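Local coordinates for enterobactin synthetase component F-related protein (Vibrio cholerae serotype O1, PDB 4OXI), which probably activates glycine with ATP as an adenylation domain, binding the glycyl-adenylate, glycyl-adenosine-5'-phosphate, at residues A[256-268]-A[301-313]. Numbering follows the deposited sequence.
Sequences DRVGQYSDLTFDL and HQLTVWLSVPTVI. With GAP (glycyl-adenosine-5'-phosphate), chain B.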
ATOM      1  N   ASP A 256       8.971 -20.718  -3.871  1.00 27.64           N
ATOM      2  CA  ASP A 256       9.369 -19.339  -3.612  1.00 28.03           C
ATOM      3  C   ASP A 256       8.972 -18.898  -2.195  1.00 26.67           C
ATOM      4  O   ASP A 256       7.997 -19.405  -1.628  1.00 24.31           O
ATOM      5  CB  ASP A 256       8.771 -18.400  -4.666  1.00 26.66           C
ATOM      6  CG  ASP A 256       9.600 -18.360  -5.966  1.00 30.02           C
ATOM      7  OD1 ASP A 256      10.825 -18.142  -5.880  1.00 30.17           O
ATOM      8  OD2 ASP A 256       9.031 -18.535  -7.072  1.00 31.24           O
ATOM      9  N   ARG A 257       9.753 -17.974  -1.632  1.00 22.27           N
ATOM     10  CA  ARG A 257       9.481 -17.394  -0.316  1.00 22.26           C
ATOM     11  C   ARG A 257       9.367 -15.900  -0.486  1.00 22.96           C
ATOM     12  O   ARG A 257      10.329 -15.238  -0.875  1.00 20.46           O
ATOM     13  CB  ARG A 257      10.616 -17.700   0.663  1.00 25.69           C
ATOM     14  CG  ARG A 257      10.788 -19.187   0.953  1.00 26.51           C
ATOM     15  CD  ARG A 257      11.880 -19.417   1.992  1.00 27.10           C
ATOM     16  NE  ARG A 257      11.922 -20.812   2.410  1.00 31.91           N
ATOM     17  CZ  ARG A 257      12.554 -21.249   3.495  1.00 35.45           C
ATOM     18  NH1 ARG A 257      13.210 -20.402   4.289  1.00 34.15           N
ATOM     19  NH2 ARG A 257      12.527 -22.533   3.784  1.00 32.13           N
ATOM     20  N   VAL A 258       8.182 -15.373  -0.206  1.00 21.68           N
ATOM     21  CA  VAL A 258       7.877 -13.994  -0.512  1.00 19.32           C
ATOM     22  C   VAL A 258       7.880 -13.131   0.738  1.00 19.65           C
ATOM     23  O   VAL A 258       7.204 -13.442   1.723  1.00 21.33           O
ATOM     24  CB  VAL A 258       6.507 -13.892  -1.184  1.00 23.69           C
ATOM     25  CG1 VAL A 258       6.184 -12.438  -1.507  1.00 21.33           C
ATOM     26  CG2 VAL A 258       6.495 -14.745  -2.445  1.00 23.08           C
ATOM     27  N   GLY A 259       8.660 -12.056   0.711  1.00 21.29           N
ATOM     28  CA  GLY A 259       8.678 -11.138   1.833  1.00 19.62           C
ATOM     29  C   GLY A 259       7.361 -10.382   1.927  1.00 22.12           C
ATOM     30  O   GLY A 259       6.723 -10.096   0.910  1.00 21.42           O
ATOM     31  N   GLN A 260       6.937 -10.083   3.149  1.00 19.99           N
ATOM     32  CA  GLN A 260       5.816  -9.173   3.374  1.00 19.01           C
ATOM     33  C   GLN A 260       6.320  -8.017   4.248  1.00 17.69           C
ATOM     34  O   GLN A 260       6.137  -8.016   5.461  1.00 17.07           O
ATOM     35  CB  GLN A 260       4.649  -9.905   4.049  1.00 16.06           C
ATOM     36  CG  GLN A 260       3.279  -9.319   3.743  1.00 19.82           C
ATOM     37  CD  GLN A 260       3.076  -7.941   4.356  1.00 20.09           C
ATOM     38  OE1 GLN A 260       2.619  -7.820   5.498  1.00 20.20           O
ATOM     39  NE2 GLN A 260       3.420  -6.896   3.606  1.00 17.26           N
ATOM     40  N   TYR A 261       6.969  -7.043   3.624  1.00 16.80           N
ATOM     41  CA  TYR A 261       7.565  -5.931   4.355  1.00 19.27           C
ATOM     42  C   TYR A 261       6.602  -4.764   4.661  1.00 23.17           C
ATOM     43  O   TYR A 261       6.548  -4.287   5.788  1.00 23.69           O
ATOM     44  CB  TYR A 261       8.779  -5.421   3.578  1.00 18.53           C
ATOM     45  CG  TYR A 261       9.415  -4.173   4.145  1.00 23.16           C
ATOM     46  CD1 TYR A 261      10.413  -4.245   5.116  1.00 25.60           C
ATOM     47  CD2 TYR A 261       9.036  -2.921   3.690  1.00 23.89           C
ATOM     48  CE1 TYR A 261      11.012  -3.084   5.612  1.00 28.55           C
ATOM     49  CE2 TYR A 261       9.617  -1.764   4.186  1.00 28.85           C
ATOM     50  CZ  TYR A 261      10.595  -1.846   5.139  1.00 29.14           C
ATOM     51  OH  TYR A 261      11.153  -0.669   5.598  1.00 41.48           O
ATOM     52  N   SER A 262       5.853  -4.303   3.659  1.00 19.25           N
ATOM     53  CA  SER A 262       5.039  -3.092   3.797  1.00 20.46           C
ATOM     54  C   SER A 262       3.869  -3.237   4.785  1.00 24.15           C
ATOM     55  O   SER A 262       3.324  -4.331   4.953  1.00 20.29           O
ATOM     56  CB  SER A 262       4.496  -2.685   2.428  1.00 19.39           C
ATOM     57  OG  SER A 262       5.547  -2.496   1.489  1.00 25.97           O
ATOM     58  N   ASP A 263       3.484  -2.131   5.429  1.00 19.71           N
ATOM     59  CA  ASP A 263       2.273  -2.096   6.253  1.00 19.14           C
ATOM     60  C   ASP A 263       1.047  -2.475   5.416  1.00 20.37           C
ATOM     61  O   ASP A 263       1.007  -2.217   4.204  1.00 18.27           O
ATOM     62  CB  ASP A 263       2.076  -0.692   6.855  1.00 21.94           C
ATOM     63  CG  ASP A 263       3.194  -0.298   7.848  1.00 29.78           C
ATOM     64  OD1 ASP A 263       3.783  -1.192   8.513  1.00 34.96           O
ATOM     65  OD2 ASP A 263       3.482   0.916   7.964  1.00 30.92           O
ATOM     66  N   LEU A 264       0.057  -3.093   6.057  1.00 20.08           N
ATOM     67  CA  LEU A 264      -1.178  -3.517   5.386  1.00 20.84           C
ATOM     68  C   LEU A 264      -2.003  -2.337   4.859  1.00 20.90           C
ATOM     69  O   LEU A 264      -2.847  -2.511   3.989  1.00 22.58           O
ATOM     70  CB  LEU A 264      -2.030  -4.383   6.326  1.00 15.53           C
ATOM     71  CG  LEU A 264      -1.379  -5.730   6.690  1.00 23.64           C
ATOM     72  CD1 LEU A 264      -2.177  -6.462   7.751  1.00 22.22           C
ATOM     73  CD2 LEU A 264      -1.228  -6.615   5.465  1.00 17.21           C
ATOM     74  N   THR A 265      -1.765  -1.142   5.392  1.00 18.65           N
ATOM     75  CA  THR A 265      -2.426   0.066   4.889  1.00 21.36           C
ATOM     76  C   THR A 265      -1.801   0.583   3.593  1.00 21.50           C
ATOM     77  O   THR A 265      -2.317   1.525   3.004  1.00 20.78           O
ATOM     78  CB  THR A 265      -2.348   1.229   5.915  1.00 20.84           C
ATOM     79  OG1 THR A 265      -1.005   1.340   6.406  1.00 22.11           O
ATOM     80  CG2 THR A 265      -3.310   1.000   7.090  1.00 19.66           C
ATOM     81  N   PHE A 266      -0.671   0.003   3.182  1.00 20.10           N
ATOM     82  CA  PHE A 266       0.044   0.423   1.959  1.00 22.27           C
ATOM     83  C   PHE A 266      -0.221  -0.671   0.925  1.00 24.28           C
ATOM     84  O   PHE A 266      -0.106  -1.868   1.252  1.00 21.36           O
ATOM     85  CB  PHE A 266       1.553   0.507   2.253  1.00 21.51           C
ATOM     86  CG  PHE A 266       2.371   1.186   1.178  1.00 26.40           C
ATOM     87  CD1 PHE A 266       1.766   1.940   0.170  1.00 31.35           C
ATOM     88  CD2 PHE A 266       3.760   1.068   1.171  1.00 29.14           C
ATOM     89  CE1 PHE A 266       2.527   2.566  -0.826  1.00 28.77           C
ATOM     90  CE2 PHE A 266       4.534   1.693   0.180  1.00 31.34           C
ATOM     91  CZ  PHE A 266       3.914   2.444  -0.817  1.00 32.25           C
ATOM     92  N   ASP A 267      -0.587  -0.296  -0.303  1.00 21.77           N
ATOM     93  CA  ASP A 267      -1.009  -1.323  -1.257  1.00 19.95           C
ATOM     94  C   ASP A 267       0.092  -2.281  -1.743  1.00 21.23           C
ATOM     95  O   ASP A 267      -0.213  -3.307  -2.344  1.00 20.17           O
ATOM     96  CB  ASP A 267      -1.858  -0.758  -2.413  1.00 16.46           C
ATOM     97  CG  ASP A 267      -1.058   0.100  -3.384  1.00 25.15           C
ATOM     98  OD1 ASP A 267       0.178   0.248  -3.214  1.00 25.63           O
ATOM     99  OD2 ASP A 267      -1.679   0.617  -4.346  1.00 25.53           O
ATOM    100  N   LEU A 268       1.358  -1.975  -1.460  1.00 21.43           N
ATOM    101  CA  LEU A 268       2.433  -2.946  -1.706  1.00 18.69           C
ATOM    102  C   LEU A 268       2.187  -4.253  -0.964  1.00 21.83           C
ATOM    103  O   LEU A 268       2.618  -5.317  -1.420  1.00 21.34           O
ATOM    104  CB  LEU A 268       3.797  -2.391  -1.308  1.00 21.79           C
ATOM    105  CG  LEU A 268       4.301  -1.159  -2.077  1.00 26.54           C
ATOM    106  CD1 LEU A 268       5.792  -0.962  -1.821  1.00 22.49           C
ATOM    107  CD2 LEU A 268       4.036  -1.288  -3.572  1.00 22.03           C
ATOM    108  N   HIS A 301      15.915 -15.845   6.368  1.00 22.65           N
ATOM    109  CA  HIS A 301      14.853 -16.734   5.892  1.00 24.16           C
ATOM    110  C   HIS A 301      15.036 -17.180   4.457  1.00 21.27           C
ATOM    111  O   HIS A 301      14.148 -17.822   3.913  1.00 26.97           O
ATOM    112  CB  HIS A 301      13.466 -16.083   6.035  1.00 27.10           C
ATOM    113  CG  HIS A 301      13.035 -15.898   7.453  1.00 21.88           C
ATOM    114  ND1 HIS A 301      12.696 -16.957   8.270  1.00 24.43           N
ATOM    115  CD2 HIS A 301      12.916 -14.781   8.208  1.00 19.53           C
ATOM    116  CE1 HIS A 301      12.378 -16.500   9.468  1.00 22.59           C
ATOM    117  NE2 HIS A 301      12.500 -15.182   9.457  1.00 25.52           N
ATOM    118  N   GLN A 302      16.162 -16.826   3.838  1.00 24.19           N
ATOM    119  CA  GLN A 302      16.404 -17.207   2.452  1.00 27.39           C
ATOM    120  C   GLN A 302      15.230 -16.801   1.551  1.00 24.29           C
ATOM    121  O   GLN A 302      14.730 -17.609   0.774  1.00 24.96           O
ATOM    122  CB  GLN A 302      16.650 -18.724   2.355  1.00 25.07           C
ATOM    123  CG  GLN A 302      17.958 -19.178   3.041  1.00 30.72           C
ATOM    124  CD  GLN A 302      19.195 -18.624   2.334  1.00 38.05           C
ATOM    125  OE1 GLN A 302      19.558 -19.086   1.249  1.00 43.31           O
ATOM    126  NE2 GLN A 302      19.826 -17.609   2.931  1.00 36.13           N
ATOM    127  N   LEU A 303      14.783 -15.556   1.665  1.00 25.02           N
ATOM    128  CA  LEU A 303      13.698 -15.064   0.815  1.00 26.52           C
ATOM    129  C   LEU A 303      14.131 -15.074  -0.640  1.00 23.34           C
ATOM    130  O   LEU A 303      15.275 -14.758  -0.951  1.00 21.70           O
ATOM    131  CB  LEU A 303      13.302 -13.643   1.208  1.00 20.94           C
ATOM    132  CG  LEU A 303      12.759 -13.480   2.630  1.00 22.20           C
ATOM    133  CD1 LEU A 303      12.079 -12.119   2.785  1.00 16.90           C
ATOM    134  CD2 LEU A 303      11.790 -14.598   2.992  1.00 19.86           C
ATOM    135  N   THR A 304      13.209 -15.427  -1.528  1.00 22.29           N
ATOM    136  CA  THR A 304      13.527 -15.480  -2.947  1.00 24.49           C
ATOM    137  C   THR A 304      12.881 -14.314  -3.683  1.00 24.81           C
ATOM    138  O   THR A 304      13.292 -13.974  -4.802  1.00 25.26           O
ATOM    139  CB  THR A 304      13.085 -16.819  -3.581  1.00 25.89           C
ATOM    140  OG1 THR A 304      11.663 -16.956  -3.464  1.00 23.42           O
ATOM    141  CG2 THR A 304      13.752 -17.998  -2.876  1.00 20.22           C
ATOM    142  N   VAL A 305      11.882 -13.691  -3.051  1.00 22.77           N
ATOM    143  CA  VAL A 305      11.137 -12.579  -3.663  1.00 20.31           C
ATOM    144  C   VAL A 305      10.944 -11.428  -2.666  1.00 19.50           C
ATOM    145  O   VAL A 305      10.537 -11.650  -1.520  1.00 22.49           O
ATOM    146  CB  VAL A 305       9.739 -13.049  -4.185  1.00 22.67           C
ATOM    147  CG1 VAL A 305       9.022 -11.928  -4.917  1.00 26.56           C
ATOM    148  CG2 VAL A 305       9.873 -14.241  -5.109  1.00 24.84           C
ATOM    149  N   TRP A 306      11.213 -10.201  -3.112  1.00 22.81           N
ATOM    150  CA  TRP A 306      11.142  -9.024  -2.249  1.00 23.27           C
ATOM    151  C   TRP A 306      10.476  -7.831  -2.937  1.00 22.97           C
ATOM    152  O   TRP A 306      10.729  -7.573  -4.114  1.00 24.18           O
ATOM    153  CB  TRP A 306      12.551  -8.616  -1.802  1.00 20.47           C
ATOM    154  CG  TRP A 306      12.566  -7.415  -0.891  1.00 21.40           C
ATOM    155  CD1 TRP A 306      12.723  -6.111  -1.257  1.00 22.01           C
ATOM    156  CD2 TRP A 306      12.423  -7.417   0.539  1.00 23.91           C
ATOM    157  NE1 TRP A 306      12.686  -5.296  -0.141  1.00 26.79           N
ATOM    158  CE2 TRP A 306      12.502  -6.077   0.975  1.00 23.70           C
ATOM    159  CE3 TRP A 306      12.226  -8.426   1.493  1.00 21.51           C
ATOM    160  CZ2 TRP A 306      12.400  -5.717   2.330  1.00 23.67           C
ATOM    161  CZ3 TRP A 306      12.130  -8.067   2.841  1.00 21.61           C
ATOM    162  CH2 TRP A 306      12.218  -6.728   3.245  1.00 22.54           C
ATOM    163  N   LEU A 307       9.630  -7.108  -2.198  1.00 22.68           N
ATOM    164  CA  LEU A 307       9.059  -5.841  -2.673  1.00 21.87           C
ATOM    165  C   LEU A 307       9.021  -4.838  -1.528  1.00 25.52           C
ATOM    166  O   LEU A 307       8.498  -5.143  -0.441  1.00 23.75           O
ATOM    167  CB  LEU A 307       7.642  -6.036  -3.217  1.00 20.34           C
ATOM    168  CG  LEU A 307       6.858  -4.739  -3.480  1.00 23.76           C
ATOM    169  CD1 LEU A 307       7.490  -3.888  -4.578  1.00 21.03           C
ATOM    170  CD2 LEU A 307       5.421  -5.030  -3.848  1.00 22.23           C
ATOM    171  N   SER A 308       9.574  -3.651  -1.760  1.00 18.48           N
ATOM    172  CA  SER A 308       9.483  -2.569  -0.786  1.00 20.10           C
ATOM    173  C   SER A 308       9.802  -1.239  -1.461  1.00 19.66           C
ATOM    174  O   SER A 308      10.153  -1.210  -2.633  1.00 21.72           O
ATOM    175  CB  SER A 308      10.470  -2.803   0.348  1.00 18.36           C
ATOM    176  OG  SER A 308      11.799  -2.638  -0.128  1.00 22.26           O
ATOM    177  N   VAL A 309       9.679  -0.141  -0.719  1.00 20.20           N
ATOM    178  CA  VAL A 309      10.189   1.148  -1.175  1.00 21.68           C
ATOM    179  C   VAL A 309      11.711   1.019  -1.254  1.00 24.47           C
ATOM    180  O   VAL A 309      12.299   0.165  -0.581  1.00 23.46           O
ATOM    181  CB  VAL A 309       9.798   2.301  -0.217  1.00 22.42           C
ATOM    182  CG1 VAL A 309       8.305   2.585  -0.304  1.00 21.38           C
ATOM    183  CG2 VAL A 309      10.200   1.972   1.237  1.00 18.77           C
ATOM    184  N   PRO A 310      12.357   1.837  -2.093  1.00 21.43           N
ATOM    185  CA  PRO A 310      13.807   1.701  -2.272  1.00 25.20           C
ATOM    186  C   PRO A 310      14.638   2.266  -1.104  1.00 29.84           C
ATOM    187  O   PRO A 310      15.858   2.113  -1.098  1.00 27.61           O
ATOM    188  CB  PRO A 310      14.073   2.496  -3.554  1.00 23.32           C
ATOM    189  CG  PRO A 310      12.934   3.467  -3.648  1.00 22.42           C
ATOM    190  CD  PRO A 310      11.754   2.720  -3.109  1.00 21.91           C
ATOM    191  N   THR A 311      13.983   2.899  -0.137  1.00 27.20           N
ATOM    192  CA  THR A 311      14.633   3.333   1.098  1.00 28.61           C
ATOM    193  C   THR A 311      15.317   2.147   1.748  1.00 29.58           C
ATOM    194  O   THR A 311      16.367   2.274   2.382  1.00 30.42           O
ATOM    195  CB  THR A 311      13.592   3.897   2.094  1.00 32.85           C
ATOM    196  OG1 THR A 311      13.051   5.112   1.570  1.00 39.92           O
ATOM    197  CG2 THR A 311      14.230   4.209   3.427  1.00 39.05           C
ATOM    198  N   VAL A 312      14.711   0.981   1.588  1.00 26.68           N
ATOM    199  CA  VAL A 312      15.253  -0.229   2.183  1.00 26.41           C
ATOM    200  C   VAL A 312      16.708  -0.476   1.762  1.00 30.75           C
ATOM    201  O   VAL A 312      17.516  -0.951   2.561  1.00 28.52           O
ATOM    202  CB  VAL A 312      14.333  -1.418   1.875  1.00 29.26           C
ATOM    203  CG1 VAL A 312      15.089  -2.736   1.907  1.00 28.16           C
ATOM    204  CG2 VAL A 312      13.167  -1.422   2.867  1.00 23.81           C
ATOM    205  N   ILE A 313      17.048  -0.110   0.526  1.00 28.83           N
ATOM    206  CA  ILE A 313      18.409  -0.302   0.023  1.00 31.28           C
ATOM    207  C   ILE A 313      19.384   0.610   0.752  1.00 35.07           C
ATOM    208  O   ILE A 313      20.481   0.190   1.116  1.00 32.65           O
ATOM    209  CB  ILE A 313      18.519  -0.008  -1.479  1.00 26.83           C
ATOM    210  CG1 ILE A 313      17.510  -0.852  -2.268  1.00 26.25           C
ATOM    211  CG2 ILE A 313      19.951  -0.260  -1.966  1.00 26.10           C
ATOM    212  CD1 ILE A 313      17.329  -0.384  -3.728  1.00 25.26           C
TER
HETATM  213  N   GAP B 601       1.234   1.879  -5.137  1.00 26.37           N
HETATM  214  CA  GAP B 601       2.683   2.122  -4.874  1.00 32.47           C
HETATM  215  C   GAP B 601       2.799   3.493  -4.238  1.00 40.11           C
HETATM  216  O   GAP B 601       3.862   3.964  -3.875  1.00 44.62           O
HETATM  217  PA  GAP B 601       1.372   5.688  -3.397  1.00 30.14           P
HETATM  218  O1A GAP B 601      -0.010   6.095  -3.844  1.00 28.01           O
HETATM  219  O2A GAP B 601       1.721   5.620  -1.920  1.00 34.80           O
HETATM  220  O3A GAP B 601       1.572   4.253  -4.083  1.00 30.94           O
HETATM  221  C5' GAP B 601       2.166   7.001  -5.524  1.00 27.31           C
HETATM  222  O5' GAP B 601       2.396   6.672  -4.153  1.00 32.16           O
HETATM  223  C4' GAP B 601       3.226   7.986  -5.974  1.00 26.73           C
HETATM  224  O4' GAP B 601       4.519   7.482  -5.630  1.00 30.58           O
HETATM  225  C3' GAP B 601       3.295   8.142  -7.477  1.00 27.56           C
HETATM  226  O3' GAP B 601       2.329   9.084  -7.942  1.00 26.99           O
HETATM  227  C2' GAP B 601       4.729   8.601  -7.681  1.00 28.06           C
HETATM  228  O2' GAP B 601       4.865   9.969  -7.326  1.00 23.13           O
HETATM  229  C1' GAP B 601       5.489   7.888  -6.593  1.00 26.93           C
HETATM  230  N9  GAP B 601       6.132   6.680  -7.157  1.00 26.75           N
HETATM  231  C8  GAP B 601       5.637   5.429  -7.098  1.00 24.07           C
HETATM  232  N7  GAP B 601       6.475   4.543  -7.692  1.00 23.89           N
HETATM  233  C5  GAP B 601       7.531   5.245  -8.158  1.00 24.59           C
HETATM  234  C6  GAP B 601       8.768   4.927  -8.902  1.00 23.82           C
HETATM  235  N6  GAP B 601       9.060   3.645  -9.250  1.00 23.60           N
HETATM  236  N1  GAP B 601       9.598   5.955  -9.197  1.00 28.61           N
HETATM  237  C2  GAP B 601       9.322   7.232  -8.843  1.00 28.26           C
HETATM  238  N3  GAP B 601       8.212   7.585  -8.166  1.00 26.95           N
HETATM  239  C4  GAP B 601       7.300   6.652  -7.800  1.00 23.82           C
HETATM  240  O   HOH W   1       8.122  -7.518   0.687  1.00 28.59           O
HETATM  241  O   HOH W   2       5.985  -5.003   0.759  1.00 21.91           O
HETATM  242  O   HOH W   3       7.543  -0.553   1.419  1.00 26.28           O
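Thr304 ties the start of strand 257-260 to the chain leading into strand 305-308. Its OG1, placed by chi1 62° on the side of CB flanked by both main-chain neighbours, donates to OD1 of Asp256 on the anti side of the carboxylate (2.8 Å) and accepts a hydrogen bond from the backbone N-H of Arg257. The other carboxylate oxygen of Asp256 forms a salt bridge with Arg331. Arg257 stretches out from CG to NE, bringing NH1 2.8 Å from His301 O; this oxygen lies near the guanidinium plane, but NH1 sits above the carbonyl plane. Arg257 O takes the N-H groups of both Thr304 and Val305, and Gly259 N makes a nearly straight bond to Val305 O; the two bonds of Val305 bracket one parallel bridge, Val258 with Val305. Beyond it the backbones part, and two waters link Leu307 O to Tyr261 N and Ser262 N. Tyr261, with CG anti to its N (chi1 174°), leans obliquely on the Trp306 six-membered ring, planes at 52°, CD1 3.6 Å from CH2. The far end of its ring meets CG2 of Val312, 3.5 Å from CZ. The side chains of Leu268 and Leu307 run roughly perpendicular and touch through their CD2 methyls, 4.0 Å apart. Phe266 turns its edge to Val309 CG1, while Asp267 OD1 accepts a hydrogen bond from the glycyl amine N of the ligand at 2.7 Å. The contact thus joins the edge strands of two sheets beside the aminoacyl-adenylate pocket of an AMP-binding adenylation domain.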